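Local coordinates for protein farnesyltransferase, putative (Trypanosoma cruzi, PDB 3WCA) that probably condenses two farnesyl diphosphate molecules into squalene in a magnesium- and NAD(P)H-dependent step on the way to lanosterol, at residues T203-D208 with R219-R224; E228-D233 with V247-A252. The protein carries 1 engineered substitution. All coordinates share one frame; numbering follows the deposited sequence.

Interaction 1 (T203-D208 with R219-R224)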
loop_
_atom_site.group_PDB
_atom_site.type_symbol
_atom_site.label_atom_id
_atom_site.label_comp_id
_atom_site.label_asym_id
_atom_site.label_seq_id
_atom_site.Cartn_x
_atom_site.Cartn_y
_atom_site.Cartn_z
ATOM N N THR A 203 2.039 6.981 0.908
ATOM C CA THR A 203 3.022 7.519 -0.023
ATOM C C THR A 203 2.442 7.447 -1.429
ATOM O O THR A 203 2.631 8.358 -2.227
ATOM C CB THR A 203 4.355 6.756 0.050
ATOM O OG1 THR A 203 4.870 6.839 1.386
ATOM C CG2 THR A 203 5.382 7.376 -0.891
ATOM N N ASN A 204 1.699 6.387 -1.732
ATOM C CA ASN A 204 1.124 6.303 -3.061
ATOM C C ASN A 204 0.006 7.324 -3.223
ATOM O O ASN A 204 -0.089 7.967 -4.255
ATOM C CB ASN A 204 0.600 4.895 -3.355
ATOM C CG ASN A 204 1.723 3.867 -3.496
ATOM O OD1 ASN A 204 2.891 4.218 -3.679
ATOM N ND2 ASN A 204 1.367 2.595 -3.419
ATOM N N ILE A 205 -0.840 7.475 -2.208
ATOM C CA ILE A 205 -1.938 8.441 -2.286
ATOM C C ILE A 205 -1.383 9.854 -2.507
ATOM O O ILE A 205 -1.948 10.653 -3.274
ATOM C CB ILE A 205 -2.816 8.387 -0.997
ATOM C CG1 ILE A 205 -3.803 7.220 -1.107
ATOM C CG2 ILE A 205 -3.583 9.706 -0.804
ATOM C CD1 ILE A 205 -4.605 6.945 0.170
ATOM N N ILE A 206 -0.265 10.152 -1.849
ATOM C CA ILE A 206 0.376 11.446 -1.991
ATOM C C ILE A 206 0.943 11.613 -3.404
ATOM O O ILE A 206 0.704 12.636 -4.057
ATOM C CB ILE A 206 1.526 11.618 -0.979
ATOM C CG1 ILE A 206 0.962 11.711 0.436
ATOM C CG2 ILE A 206 2.344 12.855 -1.320
ATOM C CD1 ILE A 206 2.025 11.772 1.524
ATOM N N ARG A 207 1.686 10.608 -3.867
ATOM C CA ARG A 207 2.304 10.645 -5.194
ATOM C C ARG A 207 1.293 10.705 -6.332
ATOM O O ARG A 207 1.530 11.389 -7.330
ATOM C CB ARG A 207 3.203 9.410 -5.427
ATOM C CG ARG A 207 3.850 9.356 -6.844
ATOM C CD ARG A 207 4.193 7.915 -7.300
ATOM N NE ARG A 207 3.015 7.044 -7.276
ATOM C CZ ARG A 207 3.061 5.712 -7.211
ATOM N NH1 ARG A 207 4.239 5.093 -7.171
ATOM N NH2 ARG A 207 1.933 4.997 -7.148
ATOM N N ASP A 208 0.180 9.989 -6.187
ATOM C CA ASP A 208 -0.830 9.927 -7.242
ATOM C C ASP A 208 -1.941 10.975 -7.204
ATOM O O ASP A 208 -2.945 10.831 -7.895
ATOM C CB ASP A 208 -1.473 8.530 -7.275
ATOM C CG ASP A 208 -0.458 7.420 -7.530
ATOM O OD1 ASP A 208 0.587 7.700 -8.148
ATOM O OD2 ASP A 208 -0.716 6.263 -7.120
ATOM N N ARG A 219 -11.109 11.055 -8.314
ATOM C CA ARG A 219 -10.863 10.265 -7.110
ATOM C C ARG A 219 -10.087 11.121 -6.127
ATOM O O ARG A 219 -9.065 11.705 -6.485
ATOM C CB ARG A 219 -10.052 9.012 -7.428
ATOM C CG ARG A 219 -10.889 7.846 -7.888
ATOM C CD ARG A 219 -10.382 7.294 -9.205
ATOM N NE ARG A 219 -11.050 6.043 -9.544
ATOM C CZ ARG A 219 -10.909 4.917 -8.852
ATOM N NH1 ARG A 219 -10.118 4.888 -7.785
ATOM N NH2 ARG A 219 -11.562 3.823 -9.223
ATOM N N VAL A 220 -10.574 11.187 -4.892
ATOM C CA VAL A 220 -9.928 11.982 -3.854
ATOM C C VAL A 220 -9.742 11.192 -2.570
ATOM O O VAL A 220 -10.687 10.580 -2.060
ATOM C CB VAL A 220 -10.740 13.254 -3.532
ATOM C CG1 VAL A 220 -10.173 13.927 -2.290
ATOM C CG2 VAL A 220 -10.700 14.207 -4.708
ATOM N N PHE A 221 -8.521 11.225 -2.043
ATOM C CA PHE A 221 -8.192 10.508 -0.823
ATOM C C PHE A 221 -7.651 11.425 0.261
ATOM O O PHE A 221 -7.828 11.158 1.443
ATOM C CB PHE A 221 -7.182 9.403 -1.135
ATOM C CG PHE A 221 -7.697 8.382 -2.108
ATOM C CD1 PHE A 221 -8.608 7.412 -1.699
ATOM C CD2 PHE A 221 -7.307 8.419 -3.446
ATOM C CE1 PHE A 221 -9.131 6.484 -2.615
ATOM C CE2 PHE A 221 -7.822 7.501 -4.370
ATOM C CZ PHE A 221 -8.740 6.530 -3.951
ATOM N N TRP A 222 -6.984 12.502 -0.132
ATOM C CA TRP A 222 -6.454 13.431 0.856
ATOM C C TRP A 222 -7.645 13.837 1.740
ATOM O O TRP A 222 -8.710 14.203 1.233
ATOM C CB TRP A 222 -5.841 14.645 0.149
ATOM C CG TRP A 222 -4.562 14.345 -0.595
ATOM C CD1 TRP A 222 -4.157 13.131 -1.091
ATOM C CD2 TRP A 222 -3.530 15.280 -0.939
ATOM N NE1 TRP A 222 -2.938 13.255 -1.722
ATOM C CE2 TRP A 222 -2.531 14.564 -1.645
ATOM C CE3 TRP A 222 -3.351 16.657 -0.724
ATOM C CZ2 TRP A 222 -1.368 15.179 -2.134
ATOM C CZ3 TRP A 222 -2.197 17.268 -1.211
ATOM C CH2 TRP A 222 -1.219 16.526 -1.910
ATOM N N PRO A 223 -7.486 13.761 3.072
ATOM C CA PRO A 223 -8.563 14.119 4.003
ATOM C C PRO A 223 -8.866 15.615 4.099
ATOM O O PRO A 223 -7.957 16.443 4.209
ATOM C CB PRO A 223 -8.064 13.553 5.324
ATOM C CG PRO A 223 -6.594 13.796 5.221
ATOM C CD PRO A 223 -6.286 13.335 3.813
ATOM N N ARG A 224 -10.150 15.953 4.056
ATOM C CA ARG A 224 -10.568 17.346 4.159
ATOM C C ARG A 224 -9.942 17.975 5.406
ATOM O O ARG A 224 -9.452 19.100 5.367
ATOM C CB ARG A 224 -12.096 17.426 4.247
ATOM C CG ARG A 224 -12.646 18.823 4.520
ATOM C CD ARG A 224 -14.155 18.788 4.713
ATOM N NE ARG A 224 -14.840 18.462 3.469
ATOM C CZ ARG A 224 -15.063 19.330 2.491
ATOM N NH1 ARG A 224 -14.660 20.588 2.619
ATOM N NH2 ARG A 224 -15.671 18.936 1.378
#
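Chi1 of Ile205 (-81°) sets CG2 anti to its backbone N and CG1 anti to its carbonyl carbon; this turns CG2 into the angle between Phe221 and Trp222, while the CG1-CD1 arm lies along Phe221 CB and CG. CG2 does most of the touching: it lies 3.6 Å from Phe221 CB and 3.5 Å from Trp222 CD1. Ile205 CD1 adds a contact with Phe221 CB at 3.8 Å. The isoleucine therefore packs against the root of the phenylalanine, whose ring leads on away from the helix.

Trp222 and Ile205 pass each other in opposite directions, which brings the indole to the helix backbone. Its NE1 donates to Ile205 O at 3.2 Å with a nearly straight N-H...O angle of 162°. The carbonyl oxygen lies close to the indole plane, but the nitrogen stands 55° out of the carbonyl plane and does not follow a lone pair. This bond satisfies the buried indole N-H. Further along the ring, Trp222 CZ2 comes 3.8 Å from Ile206 O.

Arg219, in the loop, forms a salt bridge to the magnesium ligand Asp72, and Asn204 touches the bound farnesyl thiodiphosphate. The Phe221 side chain is about 5 Å from the bound magnesium ion and that of Ile205 about 8 Å from the farnesyl thiodiphosphate, which places this packing of loop against the end of helix 191-207 beside the metal and substrate site of an all-helical squalene synthase fold.

Interaction 2 (E228-D233 with V247-A252)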
loop_
_atom_site.group_PDB
_atom_site.type_symbol
_atom_site.label_atom_id
_atom_site.label_comp_id
_atom_site.label_asym_id
_atom_site.label_seq_id
_atom_site.Cartn_x
_atom_site.Cartn_y
_atom_site.Cartn_z
ATOM N N GLU A 228 -8.430 21.384 4.033
ATOM C CA GLU A 228 -9.270 22.570 4.220
ATOM C C GLU A 228 -8.548 23.727 4.914
ATOM O O GLU A 228 -9.091 24.827 5.044
ATOM C CB GLU A 228 -10.555 22.207 4.972
ATOM C CG GLU A 228 -10.420 21.991 6.470
ATOM C CD GLU A 228 -11.754 21.614 7.098
ATOM O OE1 GLU A 228 -12.799 22.096 6.605
ATOM O OE2 GLU A 228 -11.767 20.847 8.081
ATOM N N LYS A 229 -7.313 23.473 5.331
ATOM C CA LYS A 229 -6.485 24.471 5.995
ATOM C C LYS A 229 -5.706 25.282 4.962
ATOM O O LYS A 229 -5.057 26.279 5.303
ATOM C CB LYS A 229 -5.474 23.795 6.926
ATOM C CG LYS A 229 -6.056 22.903 8.012
ATOM C CD LYS A 229 -4.929 22.418 8.928
ATOM C CE LYS A 229 -5.451 21.656 10.146
ATOM N NZ LYS A 229 -6.132 20.384 9.773
ATOM N N TYR A 230 -5.769 24.851 3.703
ATOM C CA TYR A 230 -5.039 25.521 2.631
ATOM C C TYR A 230 -5.932 25.891 1.454
ATOM O O TYR A 230 -5.558 26.702 0.617
ATOM C CB TYR A 230 -3.905 24.608 2.139
ATOM C CG TYR A 230 -3.028 24.099 3.250
ATOM C CD1 TYR A 230 -1.937 24.842 3.695
ATOM C CD2 TYR A 230 -3.318 22.902 3.898
ATOM C CE1 TYR A 230 -1.157 24.408 4.762
ATOM C CE2 TYR A 230 -2.544 22.460 4.972
ATOM C CZ TYR A 230 -1.466 23.219 5.398
ATOM O OH TYR A 230 -0.707 22.801 6.470
ATOM N N THR A 231 -7.113 25.299 1.382
ATOM C CA THR A 231 -8.000 25.600 0.274
ATOM C C THR A 231 -9.419 25.157 0.578
ATOM O O THR A 231 -9.647 24.403 1.523
ATOM C CB THR A 231 -7.528 24.888 -1.008
ATOM O OG1 THR A 231 -8.325 25.316 -2.114
ATOM C CG2 THR A 231 -7.664 23.375 -0.855
ATOM N N ASP A 232 -10.361 25.645 -0.225
ATOM C CA ASP A 232 -11.770 25.300 -0.084
ATOM C C ASP A 232 -12.112 24.346 -1.219
ATOM O O ASP A 232 -13.113 23.637 -1.172
ATOM C CB ASP A 232 -12.653 26.554 -0.178
ATOM C CG ASP A 232 -12.491 27.483 1.019
ATOM O OD1 ASP A 232 -12.795 27.054 2.154
ATOM O OD2 ASP A 232 -12.065 28.645 0.826
ATOM N N ASP A 233 -11.269 24.345 -2.245
ATOM C CA ASP A 233 -11.449 23.473 -3.400
ATOM C C ASP A 233 -10.139 22.766 -3.724
ATOM O O ASP A 233 -9.187 23.380 -4.197
ATOM C CB ASP A 233 -11.921 24.269 -4.622
ATOM C CG ASP A 233 -11.957 23.422 -5.889
ATOM O OD1 ASP A 233 -12.137 22.193 -5.772
ATOM O OD2 ASP A 233 -11.810 23.981 -7.001
ATOM N N VAL A 247 1.602 23.150 -2.327
ATOM C CA VAL A 247 2.842 22.642 -1.760
ATOM C C VAL A 247 2.807 22.544 -0.239
ATOM O O VAL A 247 3.309 21.571 0.317
ATOM C CB VAL A 247 4.043 23.496 -2.227
ATOM C CG1 VAL A 247 5.277 23.220 -1.381
ATOM C CG2 VAL A 247 4.345 23.163 -3.670
ATOM N N GLU A 248 2.212 23.529 0.436
ATOM C CA GLU A 248 2.128 23.495 1.895
ATOM C C GLU A 248 1.240 22.341 2.348
ATOM O O GLU A 248 1.482 21.722 3.383
ATOM C CB GLU A 248 1.565 24.816 2.445
ATOM C CG GLU A 248 2.524 26.005 2.320
ATOM C CD GLU A 248 1.981 27.299 2.933
ATOM O OE1 GLU A 248 2.731 28.302 2.921
ATOM O OE2 GLU A 248 0.825 27.322 3.418
ATOM N N CYS A 249 0.197 22.066 1.579
ATOM C CA CYS A 249 -0.706 20.978 1.918
ATOM C C CYS A 249 0.009 19.651 1.599
ATOM O O CYS A 249 -0.067 18.700 2.369
ATOM C CB CYS A 249 -1.999 21.102 1.120
ATOM S SG CYS A 249 -3.146 19.758 1.432
ATOM N N LEU A 250 0.697 19.604 0.460
ATOM C CA LEU A 250 1.467 18.426 0.071
ATOM C C LEU A 250 2.443 18.121 1.201
ATOM O O LEU A 250 2.594 16.964 1.611
ATOM C CB LEU A 250 2.256 18.691 -1.212
ATOM C CG LEU A 250 3.478 17.791 -1.497
ATOM C CD1 LEU A 250 3.036 16.335 -1.571
ATOM C CD2 LEU A 250 4.149 18.208 -2.818
ATOM N N ASN A 251 3.090 19.161 1.725
ATOM C CA ASN A 251 4.047 18.955 2.809
ATOM C C ASN A 251 3.396 18.459 4.092
ATOM O O ASN A 251 4.008 17.712 4.852
ATOM C CB ASN A 251 4.849 20.234 3.077
ATOM C CG ASN A 251 5.821 20.535 1.964
ATOM O OD1 ASN A 251 6.123 19.657 1.148
ATOM N ND2 ASN A 251 6.321 21.770 1.914
ATOM N N ALA A 252 2.156 18.868 4.328
ATOM C CA ALA A 252 1.433 18.433 5.522
ATOM C C ALA A 252 1.059 16.967 5.351
ATOM O O ALA A 252 0.949 16.226 6.324
ATOM C CB ALA A 252 0.167 19.273 5.725
#
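One face of the Tyr230 ring rests on the backbone of helix 243-258, with Cys249 CA 3.8 Å and Glu248 C 4.0 Å above its plane, both offset toward the rim. At the edge, in the ring plane, lies the carboxylate oxygen Glu248 OE2, 3.7 Å from Tyr230 CD1. The carboxylate is turned 78° from the ring, and its charge would be expected to favour the weakly positive ring hydrogens. Glu248 CB also touches Tyr230 CE1, at 3.6 Å.

Cys249 contributes side-chain contacts next to its CA: CB approaches Tyr230 CD2 at 3.6 Å, while SG, anti to the backbone N, sits 4.9 Å from the ring centroid and 49° off the normal: an oblique sulfur-aromatic contact. One turn on from Glu248, Ala252 CB meets the phenol OH at 3.7 Å. Tyr230 is the residue of 228-233 that carries the contact with 247-252, laying the loop after helix 224-227 against helix 243-258 through Glu248, Cys249 and Ala252, a packing contact remote from the magnesium and substrate sites; its O also makes a weak hydrogen bond with Lys245 NZ.

Beyond the tyrosine the loop carries local bonds: Thr231 OG1 donates to Asp233 O at 3.0 Å, and Asp233 OD1 accepts from the backbone N of His235.

Interaction 1 is buried, its centre about 12 Å from the centre of the chain, whereas interaction 2 is partly buried and its centre lies about 23 Å from it; the two contact centres are about 12 Å apart. They meet through helix 243-258: Trp222 CZ3 packs 3.8 Å from Cys249 SG, and Ile206 CG2 lies 3.6 Å from Leu250 CD1. Cys249 therefore contacts an aromatic from each interaction. In both, a loop aromatic lies against a helix, but the chemistry differs. The indole of Trp222 bonds to a backbone carbonyl, while its neighbour Phe221 lies near the magnesium ion; the phenol of 228-233 relies on apolar, sulfur and carboxylate contacts toward the surface.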